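Local coordinates for protein putative cyclohexadienyl dehydrogenase and ADH prephenate dehydrogenase (Rhizobium meliloti, PDB 4WJI) that probably catalyses the oxidative decarboxylation of prephenate to 4-hydroxyphenylpyruvate in tyrosine biosynthesis, and binds NADP and tyrosine, at residues A[123-127]-A[138-142]; A[20-24]-A[48-52]; A[3-7]-A[160-164]; A[188-193]-A[235-239]. Residues are numbered along the deposited sequence.

Contact 1: residues A[123-127]-A[138-142]; sequences PIAGT and GLFRG. With TYR (tyrosine), chain C; NAP (NADP nicotinamide-adenine-dinucleotide phosphate), chain B.
P123 ends strand 117-123; the rest lies in the loop to strand 144-147. Segment 123-127 is extended apart from an inverse gamma turn centred on I124. Segment 138-142 holds a type I beta turn, G138 to R141, with R141 N bonded to G138 O at 3.3 Å. At G138 (phi/psi 99°/5°) a CB would jam against the preceding carbonyl O. The nearest CA pair is A125 and F140, 6.1 Å.

The contact is apolar. F140 (chi1 m) brings CE1 to 3.7 Å from P123 CB and CD1 to 3.9 Å from A125 CB. L139 (chi1 t, chi2 p) puts CG 4.2 Å from A125 CB and CD1 3.9 Å from G126 N.

Segment 123-127 meets the ligands through its backbone. Tyrosine N donates to T127 O at 3.0 Å. A125 O lies 3.2 Å from NADP C4N, and P123 O 3.4 Å from C5N. G126 CA is 3.3 Å from NADP O7N, where a CB would clash. This loop of a dinucleotide-binding domain lines the nicotinamide and tyrosine pocket.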
loop_
_atom_site.group_PDB
_atom_site.type_symbol
_atom_site.label_atom_id
_atom_site.label_comp_id
_atom_site.label_asym_id
_atom_site.label_seq_id
_atom_site.Cartn_x
_atom_site.Cartn_y
_atom_site.Cartn_z
ATOM N N PRO A 123 -13.487 -6.552 14.020
ATOM C CA PRO A 123 -13.467 -5.179 13.523
ATOM C C PRO A 123 -12.500 -5.060 12.317
ATOM O O PRO A 123 -11.339 -5.454 12.400
ATOM C CB PRO A 123 -12.977 -4.365 14.730
ATOM C CG PRO A 123 -12.067 -5.342 15.456
ATOM C CD PRO A 123 -12.708 -6.683 15.265
ATOM N N ILE A 124 -13.001 -4.448 11.235
ATOM C CA ILE A 124 -12.249 -4.314 9.971
ATOM C C ILE A 124 -11.499 -3.003 10.041
ATOM O O ILE A 124 -11.801 -2.052 9.335
ATOM C CB ILE A 124 -13.165 -4.471 8.766
ATOM C CG1 ILE A 124 -14.069 -5.695 8.905
ATOM C CG2 ILE A 124 -12.351 -4.515 7.503
ATOM C CD1 ILE A 124 -13.368 -7.038 9.107
ATOM N N ALA A 125 -10.504 -2.953 10.932
ATOM C CA ALA A 125 -9.835 -1.700 11.261
ATOM C C ALA A 125 -8.526 -2.051 11.950
ATOM O O ALA A 125 -8.486 -2.902 12.826
ATOM C CB ALA A 125 -10.674 -0.874 12.245
ATOM N N GLY A 126 -7.450 -1.352 11.613
ATOM C CA GLY A 126 -6.191 -1.535 12.319
ATOM C C GLY A 126 -5.076 -0.714 11.725
ATOM O O GLY A 126 -5.294 0.100 10.875
ATOM N N THR A 127 -3.889 -0.887 12.301
ATOM C CA THR A 127 -2.676 -0.253 11.821
ATOM C C THR A 127 -1.611 -1.351 11.814
ATOM O O THR A 127 -1.895 -2.500 12.180
ATOM C CB THR A 127 -2.192 0.894 12.710
ATOM O OG1 THR A 127 -1.631 0.377 13.929
ATOM C CG2 THR A 127 -3.274 1.935 12.999
ATOM N N GLY A 138 -10.958 6.157 18.510
ATOM C CA GLY A 138 -11.442 6.503 17.184
ATOM C C GLY A 138 -10.990 5.554 16.086
ATOM O O GLY A 138 -11.331 5.777 14.940
ATOM N N LEU A 139 -10.304 4.455 16.444
ATOM C CA LEU A 139 -9.849 3.498 15.411
ATOM C C LEU A 139 -10.995 2.910 14.597
ATOM O O LEU A 139 -10.822 2.587 13.425
ATOM C CB LEU A 139 -9.021 2.389 16.056
ATOM C CG LEU A 139 -8.548 1.243 15.157
ATOM C CD1 LEU A 139 -7.597 1.693 14.085
ATOM C CD2 LEU A 139 -7.885 0.142 15.981
ATOM N N PHE A 140 -12.150 2.731 15.234
ATOM C CA PHE A 140 -13.270 2.038 14.621
ATOM C C PHE A 140 -14.261 2.946 13.924
ATOM O O PHE A 140 -15.224 2.461 13.352
ATOM C CB PHE A 140 -13.934 1.145 15.673
ATOM C CG PHE A 140 -12.941 0.311 16.405
ATOM C CD1 PHE A 140 -12.319 -0.758 15.768
ATOM C CD2 PHE A 140 -12.623 0.559 17.718
ATOM C CE1 PHE A 140 -11.363 -1.530 16.447
ATOM C CE2 PHE A 140 -11.662 -0.183 18.381
ATOM C CZ PHE A 140 -11.062 -1.236 17.769
ATOM N N ARG A 141 -14.041 4.262 13.979
ATOM C CA ARG A 141 -15.021 5.227 13.421
ATOM C C ARG A 141 -15.039 5.095 11.913
ATOM O O ARG A 141 -14.002 5.198 11.265
ATOM C CB ARG A 141 -14.594 6.645 13.804
ATOM C CG ARG A 141 -14.734 6.981 15.272
ATOM C CD ARG A 141 -14.374 8.448 15.622
ATOM N N GLY A 142 -16.217 4.928 11.342
ATOM C CA GLY A 142 -16.391 4.805 9.920
ATOM C C GLY A 142 -15.913 3.513 9.302
ATOM O O GLY A 142 -15.793 3.433 8.064
HETATM N N TYR C . -3.530 -3.935 10.165
HETATM C CA TYR C . -4.089 -3.649 8.818
HETATM C C TYR C . -3.555 -2.333 8.320
HETATM O O TYR C . -2.748 -1.738 9.030
HETATM C CB TYR C . -5.622 -3.633 8.847
HETATM C CG TYR C . -6.272 -4.926 9.323
HETATM C CD1 TYR C . -5.584 -6.139 9.371
HETATM C CD2 TYR C . -7.579 -4.917 9.735
HETATM C CE1 TYR C . -6.197 -7.298 9.816
HETATM C CE2 TYR C . -8.225 -6.056 10.148
HETATM C CZ TYR C . -7.547 -7.244 10.216
HETATM O OH TYR C . -8.152 -8.378 10.689
HETATM O OXT TYR C . -3.960 -1.905 7.213
HETATM P PA NAP B . -1.149 -7.091 19.745
HETATM O O1A NAP B . -1.132 -5.611 19.716
HETATM O O2A NAP B . 0.078 -7.892 19.464
HETATM O O5B NAP B . -1.676 -7.543 21.192
HETATM C C5B NAP B . -1.605 -8.909 21.583
HETATM C C4B NAP B . -2.274 -9.157 22.934
HETATM O O4B NAP B . -2.426 -10.562 23.099
HETATM C C3B NAP B . -1.419 -8.711 24.107
HETATM O O3B NAP B . -2.222 -8.425 25.240
HETATM C C2B NAP B . -0.622 -9.946 24.433
HETATM O O2B NAP B . -0.253 -9.998 25.783
HETATM C C1B NAP B . -1.632 -11.030 24.176
HETATM N N9A NAP B . -1.113 -12.389 23.861
HETATM C C8A NAP B . -0.223 -12.729 22.943
HETATM N N7A NAP B . -0.011 -14.017 22.858
HETATM C C5A NAP B . -0.825 -14.561 23.805
HETATM C C6A NAP B . -1.055 -15.887 24.223
HETATM N N6A NAP B . -0.406 -16.921 23.653
HETATM N N1A NAP B . -1.949 -16.073 25.172
HETATM C C2A NAP B . -2.576 -15.037 25.702
HETATM N N3A NAP B . -2.420 -13.764 25.391
HETATM C C4A NAP B . -1.524 -13.558 24.434
HETATM O O3 NAP B . -2.328 -7.660 18.821
HETATM P PN NAP B . -3.643 -7.011 18.188
HETATM O O1N NAP B . -3.204 -6.350 16.981
HETATM O O2N NAP B . -4.400 -6.268 19.196
HETATM O O5D NAP B . -4.450 -8.326 17.715
HETATM C C5D NAP B . -5.307 -9.035 18.574
HETATM C C4D NAP B . -6.346 -9.768 17.730
HETATM O O4D NAP B . -6.998 -8.823 16.907
HETATM C C3D NAP B . -5.760 -10.783 16.795
HETATM O O3D NAP B . -6.579 -11.940 16.768
HETATM C C2D NAP B . -5.748 -10.103 15.447
HETATM O O2D NAP B . -5.853 -11.056 14.421
HETATM C C1D NAP B . -7.025 -9.271 15.573
HETATM N N1N NAP B . -7.060 -8.033 14.780
HETATM C C2N NAP B . -5.949 -7.325 14.565
HETATM C C3N NAP B . -5.977 -6.169 13.822
HETATM C C7N NAP B . -4.752 -5.337 13.517
HETATM O O7N NAP B . -4.795 -4.556 12.605
HETATM N N7N NAP B . -3.691 -5.509 14.273
HETATM C C4N NAP B . -7.182 -5.756 13.321
HETATM C C5N NAP B . -8.308 -6.493 13.583
HETATM C C6N NAP B . -8.237 -7.659 14.295
HETATM P P2B NAP B . 1.260 -9.724 26.257
HETATM O O1X NAP B . 1.716 -8.498 25.539
HETATM O O2X NAP B . 1.123 -9.528 27.739
HETATM O O3X NAP B . 2.126 -10.913 25.886
#

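Contact 2: residues A[20-24]-A[48-52]; sequences ARDIR and LGLGD
This contact lies in the Rossmann-type nucleotide-binding domain. It joins helix 14-26 to the loop that leads from helix 39-48 into strand 53-55. Segment 20-24 is regular helix. Helix 39-48 ends in a Schellman motif, with G49 at positive phi (68°). The closest CA atoms are those of A20 and L50, 5.9 Å apart.

L50 and R24 have the most surface buried here, followed by R21. L50 (chi1 m, chi2 t) puts its side chain against the helix. L50 CB is 4.2 Å from A20 CB, and L50 CD2 is 3.9 Å from R21 CG. CD2 also lies over one face of the R21 guanidinium. R21 (m, t, t) runs on past L50, with NH2 3.9 Å from L48 CD1. That NH2 is hydrogen-bonded to P132 O. Water 1 joins the backbones, donating to L50 O at 2.7 Å and more weakly to A20 O at 2.9 Å.

R24 (chi1 t, chi2 95°, chi3 p) curls over the loop on the exposed side. R24 NH2 donates to G49 O at 3.0 Å and weakly to G51 O at 3.2 Å. A salt bridge joins it to D52: R24 NH1 is 2.8 Å and NH2 3.1 Å from D52 OD1.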
loop_
_atom_site.group_PDB
_atom_site.type_symbol
_atom_site.label_atom_id
_atom_site.label_comp_id
_atom_site.label_asym_id
_atom_site.label_seq_id
_atom_site.Cartn_x
_atom_site.Cartn_y
_atom_site.Cartn_z
ATOM N N ALA A 20 -10.502 -0.304 24.816
ATOM C CA ALA A 20 -10.471 0.291 26.152
ATOM C C ALA A 20 -10.606 1.825 26.129
ATOM O O ALA A 20 -11.371 2.394 26.890
ATOM C CB ALA A 20 -9.212 -0.112 26.902
ATOM N N ARG A 21 -9.881 2.472 25.216
ATOM C CA ARG A 21 -9.907 3.923 25.137
ATOM C C ARG A 21 -11.286 4.407 24.691
ATOM O O ARG A 21 -11.770 5.417 25.219
ATOM C CB ARG A 21 -8.795 4.427 24.211
ATOM C CG ARG A 21 -7.398 4.336 24.813
ATOM C CD ARG A 21 -6.355 4.767 23.819
ATOM N NE ARG A 21 -4.960 4.756 24.297
ATOM C CZ ARG A 21 -4.115 3.736 24.190
ATOM N NH1 ARG A 21 -4.537 2.548 23.782
ATOM N NH2 ARG A 21 -2.838 3.872 24.524
ATOM N N ASP A 22 -11.909 3.714 23.754
ATOM C CA ASP A 22 -13.251 4.092 23.316
ATOM C C ASP A 22 -14.309 3.907 24.420
ATOM O O ASP A 22 -15.225 4.747 24.560
ATOM C CB ASP A 22 -13.689 3.292 22.096
ATOM C CG ASP A 22 -13.026 3.718 20.853
ATOM O OD1 ASP A 22 -12.576 4.903 20.749
ATOM O OD2 ASP A 22 -12.998 2.854 19.920
ATOM N N ILE A 23 -14.212 2.811 25.171
ATOM C CA ILE A 23 -15.111 2.594 26.286
ATOM C C ILE A 23 -14.994 3.734 27.269
ATOM O O ILE A 23 -16.021 4.245 27.739
ATOM C CB ILE A 23 -14.832 1.224 26.993
ATOM C CG1 ILE A 23 -15.192 0.034 26.106
ATOM C CG2 ILE A 23 -15.562 1.153 28.325
ATOM C CD1 ILE A 23 -14.566 -1.265 26.618
ATOM N N ARG A 24 -13.777 4.146 27.592
ATOM C CA ARG A 24 -13.571 5.268 28.521
ATOM C C ARG A 24 -14.140 6.593 27.958
ATOM O O ARG A 24 -14.823 7.303 28.666
ATOM C CB ARG A 24 -12.092 5.407 28.895
ATOM C CG ARG A 24 -11.703 6.578 29.808
ATOM C CD ARG A 24 -11.651 6.154 31.206
ATOM N NE ARG A 24 -10.665 5.134 31.556
ATOM C CZ ARG A 24 -10.824 4.334 32.593
ATOM N NH1 ARG A 24 -11.948 4.358 33.307
ATOM N NH2 ARG A 24 -9.891 3.494 32.914
ATOM N N LEU A 48 -0.935 3.731 31.504
ATOM C CA LEU A 48 -1.776 4.396 30.518
ATOM C C LEU A 48 -3.224 4.643 31.036
ATOM O O LEU A 48 -3.987 5.347 30.382
ATOM C CB LEU A 48 -1.837 3.556 29.217
ATOM C CG LEU A 48 -0.531 3.532 28.421
ATOM C CD1 LEU A 48 -0.597 2.456 27.360
ATOM C CD2 LEU A 48 -0.244 4.882 27.765
ATOM N N GLY A 49 -3.588 4.051 32.162
ATOM C CA GLY A 49 -4.937 4.196 32.711
ATOM C C GLY A 49 -6.039 3.528 31.901
ATOM O O GLY A 49 -7.134 4.064 31.769
ATOM N N LEU A 50 -5.727 2.376 31.306
ATOM C CA LEU A 50 -6.661 1.728 30.400
ATOM C C LEU A 50 -7.808 0.998 31.109
ATOM O O LEU A 50 -8.861 0.791 30.509
ATOM C CB LEU A 50 -5.939 0.768 29.456
ATOM C CG LEU A 50 -4.928 1.394 28.522
ATOM C CD1 LEU A 50 -4.287 0.351 27.640
ATOM C CD2 LEU A 50 -5.519 2.484 27.685
ATOM N N GLY A 51 -7.583 0.616 32.357
ATOM C CA GLY A 51 -8.595 -0.089 33.147
ATOM C C GLY A 51 -8.874 0.520 34.484
ATOM O O GLY A 51 -8.239 1.513 34.876
ATOM N N ASP A 52 -9.858 -0.069 35.150
ATOM C CA ASP A 52 -10.175 0.269 36.537
ATOM C C ASP A 52 -9.638 -0.793 37.472
ATOM O O ASP A 52 -9.200 -0.481 38.584
ATOM C CB ASP A 52 -11.661 0.474 36.700
ATOM C CG ASP A 52 -12.220 1.499 35.679
ATOM O OD1 ASP A 52 -11.571 2.512 35.387
ATOM O OD2 ASP A 52 -13.300 1.309 35.132
HETATM O O HOH W 1 -9.566 2.985 29.069
HETATM O O HOH W 2 -8.429 5.514 29.023
#

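Contact 3: residues A[3-7]-A[160-164]; sequences QFQTI and RLRLF
This is a strand-to-helix contact. It is polar at its partly exposed end and apolar where it is buried. It joins the N-terminal chain running into strand 4-10 to helix 155-167. Segment 160-164 is regular helix. Segment 3-7 turns a corner at Q5 and is strand at T6 and I7. Across the contact, Q3 CA and F164 CA come nearest, at 7.4 Å.

R160 (m, t, p) reaches back to the N-terminal segment. Its NH2 donates to Q3 O at 3.0 Å. F4 CD1 lies over one face of the guanidinium, 3.4 Å from R160 NH2. Water 4 links R160 NE and Q3 O, at 2.9 Å from each. Water 3 donates to Q3 OE1 and R160 O, both at 2.7 Å. Q3 (m, t) points toward the helix, with OE1 3.4 Å from F164 CA and NE2 3.8 Å from L163 CG. NE2 is hydrogen-bonded to T167.

Strand 4-10 is the first strand of the Rossmann-type sheet, and helix 155-167 packs against it beside helix 14-26. F164 (chi1 t) fills this buried side. Its CD1 is 3.8 Å from F4 CE2, with ring centroids 5.9 Å apart and planes at 74°. F164 CE1 is 4.0 Å from I7 CD1.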
loop_
_atom_site.group_PDB
_atom_site.type_symbol
_atom_site.label_atom_id
_atom_site.label_comp_id
_atom_site.label_asym_id
_atom_site.label_seq_id
_atom_site.Cartn_x
_atom_site.Cartn_y
_atom_site.Cartn_z
ATOM N N GLN A 3 -23.504 0.790 28.803
ATOM C CA GLN A 3 -24.130 -0.363 28.135
ATOM C C GLN A 3 -23.868 -1.679 28.851
ATOM O O GLN A 3 -24.608 -2.634 28.677
ATOM C CB GLN A 3 -23.666 -0.446 26.685
ATOM C CG GLN A 3 -24.310 0.667 25.846
ATOM C CD GLN A 3 -23.810 0.708 24.426
ATOM O OE1 GLN A 3 -23.236 -0.267 23.927
ATOM N NE2 GLN A 3 -24.025 1.833 23.760
ATOM N N PHE A 4 -22.800 -1.731 29.649
ATOM C CA PHE A 4 -22.461 -2.943 30.380
ATOM C C PHE A 4 -21.961 -2.526 31.739
ATOM O O PHE A 4 -21.169 -1.604 31.846
ATOM C CB PHE A 4 -21.342 -3.705 29.675
ATOM C CG PHE A 4 -21.742 -4.229 28.309
ATOM C CD1 PHE A 4 -22.438 -5.403 28.185
ATOM C CD2 PHE A 4 -21.524 -3.461 27.183
ATOM C CE1 PHE A 4 -22.865 -5.853 26.943
ATOM C CE2 PHE A 4 -21.944 -3.889 25.929
ATOM C CZ PHE A 4 -22.642 -5.088 25.814
ATOM N N GLN A 5 -22.339 -3.237 32.800
ATOM C CA GLN A 5 -21.843 -2.850 34.125
ATOM C C GLN A 5 -20.358 -3.146 34.220
ATOM O O GLN A 5 -19.609 -2.319 34.713
ATOM C CB GLN A 5 -22.640 -3.555 35.207
ATOM C CG GLN A 5 -22.167 -3.197 36.635
ATOM C CD GLN A 5 -22.373 -1.714 36.935
ATOM O OE1 GLN A 5 -23.458 -1.190 36.742
ATOM N NE2 GLN A 5 -21.353 -1.056 37.382
ATOM N N THR A 6 -19.908 -4.307 33.731
ATOM C CA THR A 6 -18.497 -4.658 33.796
ATOM C C THR A 6 -18.078 -5.277 32.450
ATOM O O THR A 6 -18.738 -6.200 31.938
ATOM C CB THR A 6 -18.270 -5.711 34.836
ATOM O OG1 THR A 6 -18.750 -5.228 36.110
ATOM C CG2 THR A 6 -16.779 -6.011 34.947
ATOM N N ILE A 7 -17.018 -4.725 31.871
ATOM C CA ILE A 7 -16.404 -5.234 30.650
ATOM C C ILE A 7 -15.008 -5.705 30.990
ATOM O O ILE A 7 -14.226 -4.921 31.513
ATOM C CB ILE A 7 -16.353 -4.202 29.530
ATOM C CG1 ILE A 7 -17.772 -3.674 29.196
ATOM C CG2 ILE A 7 -15.674 -4.803 28.299
ATOM C CD1 ILE A 7 -17.754 -2.635 28.132
ATOM N N ARG A 160 -27.040 -6.527 21.548
ATOM C CA ARG A 160 -26.201 -5.718 22.437
ATOM C C ARG A 160 -24.788 -5.507 21.881
ATOM O O ARG A 160 -24.207 -4.427 22.036
ATOM C CB ARG A 160 -26.112 -6.314 23.837
ATOM C CG ARG A 160 -27.425 -6.266 24.612
ATOM C CD ARG A 160 -27.265 -6.871 25.993
ATOM N NE ARG A 160 -26.590 -5.950 26.920
ATOM C CZ ARG A 160 -26.252 -6.276 28.176
ATOM N NH1 ARG A 160 -26.414 -7.527 28.589
ATOM N NH2 ARG A 160 -25.705 -5.374 28.997
ATOM N N LEU A 161 -24.250 -6.538 21.257
ATOM C CA LEU A 161 -22.920 -6.426 20.625
ATOM C C LEU A 161 -22.978 -5.517 19.392
ATOM O O LEU A 161 -22.073 -4.684 19.178
ATOM C CB LEU A 161 -22.344 -7.788 20.322
ATOM C CG LEU A 161 -20.860 -7.778 20.036
ATOM C CD1 LEU A 161 -19.991 -7.239 21.164
ATOM C CD2 LEU A 161 -20.396 -9.171 19.650
ATOM N N ARG A 162 -24.049 -5.611 18.610
ATOM C CA ARG A 162 -24.233 -4.679 17.481
ATOM C C ARG A 162 -24.274 -3.233 17.993
ATOM O O ARG A 162 -23.592 -2.349 17.442
ATOM C CB ARG A 162 -25.500 -5.008 16.683
ATOM C CG ARG A 162 -25.848 -3.995 15.629
ATOM C CD ARG A 162 -27.104 -4.379 14.864
ATOM N NE ARG A 162 -26.919 -5.563 14.047
ATOM C CZ ARG A 162 -26.564 -5.555 12.757
ATOM N NH1 ARG A 162 -26.379 -4.405 12.111
ATOM N NH2 ARG A 162 -26.401 -6.698 12.096
ATOM N N LEU A 163 -25.023 -2.988 19.074
ATOM C CA LEU A 163 -25.133 -1.636 19.594
ATOM C C LEU A 163 -23.747 -1.162 20.082
ATOM O O LEU A 163 -23.372 -0.013 19.878
ATOM C CB LEU A 163 -26.173 -1.548 20.701
ATOM C CG LEU A 163 -26.189 -0.248 21.489
ATOM C CD1 LEU A 163 -26.507 0.951 20.609
ATOM C CD2 LEU A 163 -27.190 -0.307 22.617
ATOM N N PHE A 164 -23.002 -2.049 20.717
ATOM C CA PHE A 164 -21.681 -1.704 21.241
ATOM C C PHE A 164 -20.736 -1.216 20.114
ATOM O O PHE A 164 -20.167 -0.111 20.158
ATOM C CB PHE A 164 -21.109 -2.914 21.951
ATOM C CG PHE A 164 -19.700 -2.691 22.519
ATOM C CD1 PHE A 164 -19.511 -1.955 23.680
ATOM C CD2 PHE A 164 -18.606 -3.167 21.858
ATOM C CE1 PHE A 164 -18.246 -1.772 24.243
ATOM C CE2 PHE A 164 -17.318 -2.948 22.385
ATOM C CZ PHE A 164 -17.150 -2.263 23.575
HETATM O O HOH W 3 -24.618 -2.632 24.039
HETATM O O HOH W 4 -26.067 -3.195 26.257
#

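Contact 4: residues A[188-193]-A[235-239]; sequences SHLPHI and WRDVC
Segments 188-193 of helix 177-203 and 235-239 of helix 232-241 cross at -123°, their axes 11.1 Å apart at closest approach. The first kinks at P191, whose N lacks a bond to the turn before. CA atoms of H189 and V238 lie 7.6 Å apart, those of H192 and W235 8.3 Å.

H189, H192 and W235 form an aromatic cluster. H192 (chi1 m) makes an offset stack on the six-membered ring of W235 (chi1 m, chi2 102°), centroids 3.9 Å apart and planes at 17°. H192 ND1 donates to S188 O at 2.9 Å. The helices belong to the dimerization domain, and the cluster borders the tyrosine site: S188 and W235 are pocket residues. S188 OG is 3.7 Å from W235 CH2 and hydrogen-bonded to S219 of the second subunit. H189 takes a CH-pi contact from V238 CG1, 3.4 Å from its ring centroid. I193 CD1 packs on C239 SG at 4.0 Å. Water 5 is 2.9 Å from H192 NE2 and accepts from W235 NE1 (3.2 Å).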
loop_
_atom_site.group_PDB
_atom_site.type_symbol
_atom_site.label_atom_id
_atom_site.label_comp_id
_atom_site.label_asym_id
_atom_site.label_seq_id
_atom_site.Cartn_x
_atom_site.Cartn_y
_atom_site.Cartn_z
ATOM N N SER A 188 -7.945 -9.257 2.881
ATOM C CA SER A 188 -6.953 -8.995 3.919
ATOM C C SER A 188 -5.775 -9.960 3.916
ATOM O O SER A 188 -4.630 -9.545 3.923
ATOM C CB SER A 188 -7.653 -9.058 5.303
ATOM O OG SER A 188 -6.718 -8.797 6.344
ATOM N N HIS A 189 -6.053 -11.267 3.950
ATOM C CA HIS A 189 -4.989 -12.206 4.168
ATOM C C HIS A 189 -4.036 -12.335 2.983
ATOM O O HIS A 189 -2.827 -12.241 3.172
ATOM C CB HIS A 189 -5.526 -13.568 4.643
ATOM C CG HIS A 189 -6.435 -13.437 5.827
ATOM N ND1 HIS A 189 -7.320 -14.434 6.182
ATOM C CD2 HIS A 189 -6.668 -12.402 6.670
ATOM C CE1 HIS A 189 -8.005 -14.044 7.240
ATOM N NE2 HIS A 189 -7.636 -12.799 7.548
ATOM N N LEU A 190 -4.595 -12.519 1.792
ATOM C CA LEU A 190 -3.768 -12.539 0.584
ATOM C C LEU A 190 -2.977 -11.249 0.427
ATOM O O LEU A 190 -1.758 -11.296 0.201
ATOM C CB LEU A 190 -4.585 -12.886 -0.666
ATOM C CG LEU A 190 -3.763 -13.014 -1.958
ATOM C CD1 LEU A 190 -2.811 -14.192 -1.852
ATOM C CD2 LEU A 190 -4.634 -13.163 -3.187
ATOM N N PRO A 191 -3.622 -10.067 0.593
ATOM C CA PRO A 191 -2.806 -8.823 0.495
ATOM C C PRO A 191 -1.593 -8.832 1.435
ATOM O O PRO A 191 -0.474 -8.462 1.014
ATOM C CB PRO A 191 -3.832 -7.724 0.860
ATOM C CG PRO A 191 -5.115 -8.266 0.303
ATOM C CD PRO A 191 -5.052 -9.772 0.566
ATOM N N HIS A 192 -1.766 -9.259 2.695
ATOM C CA HIS A 192 -0.615 -9.295 3.604
ATOM C C HIS A 192 0.462 -10.300 3.166
ATOM O O HIS A 192 1.645 -10.015 3.238
ATOM C CB HIS A 192 -1.046 -9.519 5.064
ATOM C CG HIS A 192 -1.629 -8.303 5.720
ATOM N ND1 HIS A 192 -2.911 -7.851 5.490
ATOM C CD2 HIS A 192 -1.089 -7.457 6.629
ATOM C CE1 HIS A 192 -3.140 -6.795 6.252
ATOM N NE2 HIS A 192 -2.035 -6.519 6.927
ATOM N N ILE A 193 0.029 -11.509 2.785
ATOM C CA ILE A 193 0.949 -12.549 2.341
ATOM C C ILE A 193 1.798 -12.086 1.141
ATOM O O ILE A 193 3.010 -12.282 1.154
ATOM C CB ILE A 193 0.183 -13.824 1.994
ATOM C CG1 ILE A 193 -0.327 -14.459 3.295
ATOM C CG2 ILE A 193 1.020 -14.803 1.169
ATOM C CD1 ILE A 193 -1.455 -15.474 3.087
ATOM N N TRP A 235 0.215 -12.692 12.251
ATOM C CA TRP A 235 0.092 -13.158 10.874
ATOM C C TRP A 235 0.477 -14.610 10.677
ATOM O O TRP A 235 -0.136 -15.266 9.828
ATOM C CB TRP A 235 0.840 -12.189 9.898
ATOM C CG TRP A 235 -0.022 -10.964 9.758
ATOM C CD1 TRP A 235 0.141 -9.751 10.357
ATOM C CD2 TRP A 235 -1.272 -10.906 9.050
ATOM N NE1 TRP A 235 -0.921 -8.945 10.048
ATOM C CE2 TRP A 235 -1.800 -9.621 9.239
ATOM C CE3 TRP A 235 -1.964 -11.804 8.243
ATOM C CZ2 TRP A 235 -3.026 -9.238 8.680
ATOM C CZ3 TRP A 235 -3.160 -11.430 7.729
ATOM C CH2 TRP A 235 -3.696 -10.160 7.952
ATOM N N ARG A 236 1.430 -15.124 11.451
ATOM C CA ARG A 236 1.662 -16.563 11.512
ATOM C C ARG A 236 0.333 -17.246 11.844
ATOM O O ARG A 236 -0.095 -18.205 11.155
ATOM C CB ARG A 236 2.728 -16.918 12.533
ATOM C CG ARG A 236 2.894 -18.424 12.738
ATOM C CD ARG A 236 3.590 -18.739 14.033
ATOM N NE ARG A 236 2.745 -18.427 15.151
ATOM C CZ ARG A 236 3.137 -18.364 16.410
ATOM N NH1 ARG A 236 4.415 -18.528 16.718
ATOM N NH2 ARG A 236 2.242 -18.129 17.364
ATOM N N ASP A 237 -0.317 -16.769 12.903
ATOM C CA ASP A 237 -1.545 -17.436 13.321
ATOM C C ASP A 237 -2.660 -17.380 12.260
ATOM O O ASP A 237 -3.396 -18.353 12.076
ATOM C CB ASP A 237 -2.018 -16.901 14.658
ATOM C CG ASP A 237 -1.196 -17.412 15.824
ATOM O OD1 ASP A 237 -0.158 -18.130 15.647
ATOM O OD2 ASP A 237 -1.663 -17.137 16.987
ATOM N N VAL A 238 -2.836 -16.232 11.585
ATOM C CA VAL A 238 -3.846 -16.179 10.519
ATOM C C VAL A 238 -3.573 -17.219 9.424
ATOM O O VAL A 238 -4.496 -17.897 8.944
ATOM C CB VAL A 238 -3.903 -14.751 9.903
ATOM C CG1 VAL A 238 -4.766 -14.730 8.671
ATOM C CG2 VAL A 238 -4.475 -13.773 10.880
ATOM N N CYS A 239 -2.315 -17.336 8.996
ATOM C CA CYS A 239 -1.967 -18.298 7.954
ATOM C C CYS A 239 -2.211 -19.745 8.395
ATOM O O CYS A 239 -2.594 -20.598 7.573
ATOM C CB CYS A 239 -0.491 -18.154 7.570
ATOM S SG CYS A 239 -0.135 -16.654 6.637
HETATM O O HOH W 5 -1.592 -5.872 9.681
#

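How the contacts relate
Contacts 1, 2 and 3 belong to the nucleotide-binding part of the chain, and contact 4 to the helical dimerization part. Contact 4 is fully buried and largely aromatic. Contacts 2 and 3 lie further from the chain centre and add arginine bonds and waters at their more open ends. Contact 1 is partly buried and apolar between its segments. Helix 14-26 connects the first three: D22 OD1 meets G138 N at 3.0 Å, and I23 CD1 meets I7 CD1 at 3.8 Å. Contacts 1 and 4 do not touch, their nearest atoms being about 7 Å apart, yet both contribute residues to the tyrosine pocket.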